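Local coordinates for protein T cell receptor gamma chain (Monodelphis domestica, PDB 7L15) that pairs with a mu chain to form a marsupial gamma mu T cell receptor, which probably recognises antigen at the T cell surface, at residues G93-A98 and T111-T116. Sequence-based numbering, arbitrary orientation.
Sequences GVYHCA and TRLIVT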
loop_
_atom_site.group_PDB
_atom_site.type_symbol
_atom_site.label_atom_id
_atom_site.label_comp_id
_atom_site.label_asym_id
_atom_site.label_seq_id
_atom_site.Cartn_x
_atom_site.Cartn_y
_atom_site.Cartn_z
ATOM N N GLY B 93 2.583 -12.879 7.257
ATOM C CA GLY B 93 2.290 -12.445 5.906
ATOM C C GLY B 93 1.011 -11.629 5.918
ATOM O O GLY B 93 0.458 -11.330 6.976
ATOM N N VAL B 94 0.549 -11.272 4.724
ATOM C CA VAL B 94 -0.681 -10.497 4.589
ATOM C C VAL B 94 -1.826 -11.424 4.210
ATOM O O VAL B 94 -1.735 -12.184 3.231
ATOM C CB VAL B 94 -0.520 -9.363 3.566
ATOM C CG1 VAL B 94 -1.759 -8.453 3.572
ATOM C CG2 VAL B 94 0.726 -8.563 3.880
ATOM N N TYR B 95 -2.908 -11.357 4.983
ATOM C CA TYR B 95 -4.081 -12.200 4.804
ATOM C C TYR B 95 -5.226 -11.350 4.269
ATOM O O TYR B 95 -5.639 -10.375 4.910
ATOM C CB TYR B 95 -4.472 -12.860 6.121
ATOM C CG TYR B 95 -3.481 -13.888 6.614
ATOM C CD1 TYR B 95 -2.197 -13.519 6.986
ATOM C CD2 TYR B 95 -3.833 -15.235 6.717
ATOM C CE1 TYR B 95 -1.288 -14.446 7.434
ATOM C CE2 TYR B 95 -2.913 -16.177 7.157
ATOM C CZ TYR B 95 -1.636 -15.767 7.511
ATOM O OH TYR B 95 -0.689 -16.665 7.968
ATOM N N HIS B 96 -5.739 -11.720 3.103
ATOM C CA HIS B 96 -6.816 -10.999 2.444
ATOM C C HIS B 96 -8.057 -11.874 2.416
ATOM O O HIS B 96 -7.986 -13.041 2.020
ATOM C CB HIS B 96 -6.451 -10.644 1.004
ATOM C CG HIS B 96 -5.235 -9.780 0.865
ATOM N ND1 HIS B 96 -5.310 -8.414 0.737
ATOM C CD2 HIS B 96 -3.921 -10.093 0.781
ATOM C CE1 HIS B 96 -4.095 -7.918 0.600
ATOM N NE2 HIS B 96 -3.232 -8.916 0.637
ATOM N N CYS B 97 -9.192 -11.312 2.799
ATOM C CA CYS B 97 -10.442 -11.962 2.448
ATOM C C CYS B 97 -10.868 -11.513 1.057
ATOM O O CYS B 97 -10.477 -10.450 0.581
ATOM C CB CYS B 97 -11.541 -11.660 3.465
ATOM S SG CYS B 97 -11.925 -9.929 3.704
ATOM N N ALA B 98 -11.650 -12.353 0.388
ATOM C CA ALA B 98 -12.029 -12.063 -0.982
ATOM C C ALA B 98 -13.432 -12.585 -1.238
ATOM O O ALA B 98 -13.934 -13.450 -0.511
ATOM C CB ALA B 98 -11.048 -12.681 -1.974
ATOM N N THR B 111 -4.970 -7.839 6.318
ATOM C CA THR B 111 -4.385 -7.609 7.625
ATOM C C THR B 111 -3.038 -8.318 7.692
ATOM O O THR B 111 -2.908 -9.463 7.245
ATOM C CB THR B 111 -5.307 -8.108 8.738
ATOM O OG1 THR B 111 -6.518 -7.343 8.739
ATOM C CG2 THR B 111 -4.655 -7.930 10.086
ATOM N N ARG B 112 -2.029 -7.647 8.232
ATOM C CA ARG B 112 -0.706 -8.251 8.305
ATOM C C ARG B 112 -0.547 -8.991 9.629
ATOM O O ARG B 112 -0.618 -8.393 10.709
ATOM C CB ARG B 112 0.410 -7.223 8.131
ATOM C CG ARG B 112 1.810 -7.867 8.230
ATOM C CD ARG B 112 2.956 -6.882 7.960
ATOM N NE ARG B 112 3.135 -6.625 6.536
ATOM C CZ ARG B 112 3.783 -7.439 5.703
ATOM N NH1 ARG B 112 4.308 -8.576 6.155
ATOM N NH2 ARG B 112 3.899 -7.122 4.416
ATOM N N LEU B 113 -0.328 -10.295 9.534
ATOM C CA LEU B 113 -0.022 -11.124 10.683
ATOM C C LEU B 113 1.490 -11.132 10.875
ATOM O O LEU B 113 2.239 -11.466 9.953
ATOM C CB LEU B 113 -0.569 -12.534 10.467
ATOM C CG LEU B 113 -0.332 -13.530 11.580
ATOM C CD1 LEU B 113 -1.017 -13.025 12.845
ATOM C CD2 LEU B 113 -0.858 -14.912 11.173
ATOM N N ILE B 114 1.941 -10.750 12.058
ATOM C CA ILE B 114 3.360 -10.733 12.373
ATOM C C ILE B 114 3.581 -11.678 13.535
ATOM O O ILE B 114 3.065 -11.446 14.634
ATOM C CB ILE B 114 3.855 -9.323 12.717
ATOM C CG1 ILE B 114 3.544 -8.359 11.575
ATOM C CG2 ILE B 114 5.350 -9.360 13.072
ATOM C CD1 ILE B 114 3.735 -6.905 11.945
ATOM N N VAL B 115 4.333 -12.744 13.298
ATOM C CA VAL B 115 4.686 -13.688 14.343
ATOM C C VAL B 115 6.180 -13.559 14.571
ATOM O O VAL B 115 6.973 -13.678 13.629
ATOM C CB VAL B 115 4.293 -15.125 13.974
ATOM C CG1 VAL B 115 4.393 -16.046 15.209
ATOM C CG2 VAL B 115 2.882 -15.128 13.408
ATOM N N THR B 116 6.563 -13.304 15.812
ATOM C CA THR B 116 7.967 -13.142 16.147
ATOM C C THR B 116 8.299 -13.954 17.389
ATOM O O THR B 116 7.442 -14.206 18.246
ATOM C CB THR B 116 8.335 -11.667 16.359
ATOM O OG1 THR B 116 9.708 -11.580 16.754
ATOM C CG2 THR B 116 7.480 -11.060 17.425
#
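The F and G strands of the V-type immunoglobulin domain pair antiparallel where G93, V94 and Y95 face L113, R112 and T111. Two hydrogen-bonded pairs hold them: G93 N to L113 O with L113 N to G93 O (2.9 Å), and Y95 N to T111 O (3.0 Å, almost straight at 177°) with T111 N to Y95 O. Between them lies the non-hydrogen-bonded pair V94–R112, where R112 CA brings its hydrogen to G93 O. G93 is extended with a positive phi (160°), where a CB would press against the preceding carbonyl oxygen, hence glycine.

Y95 belongs to the tyrosine corner of Ig variable domains: its OH bonds back to D91 O just before the strand, giving the buried phenol a polar partner. The strand register puts L113 CB 3.7 Å from Y95 CE1, an apolar pair. With CG anti to the backbone N, L113 carries CD2 along the phenol's CE1–OH end, and it packs on I13 and A21. T111 shares this inner face and satisfies its buried hydroxyl at P10 O, just before strand 12-16 of the same chain. Two residues beyond Y95, C97 forms the disulfide to C25 that ties the two sheets together.

Over the other face, R112 bends at chi3 (-78°), swinging its guanidinium back over V94, whose CG2 sits over one face, 3.5 Å from NH2. On this side R112 reaches V156 of the constant domain, and H96 meets W53 of the mu chain edge-to-face.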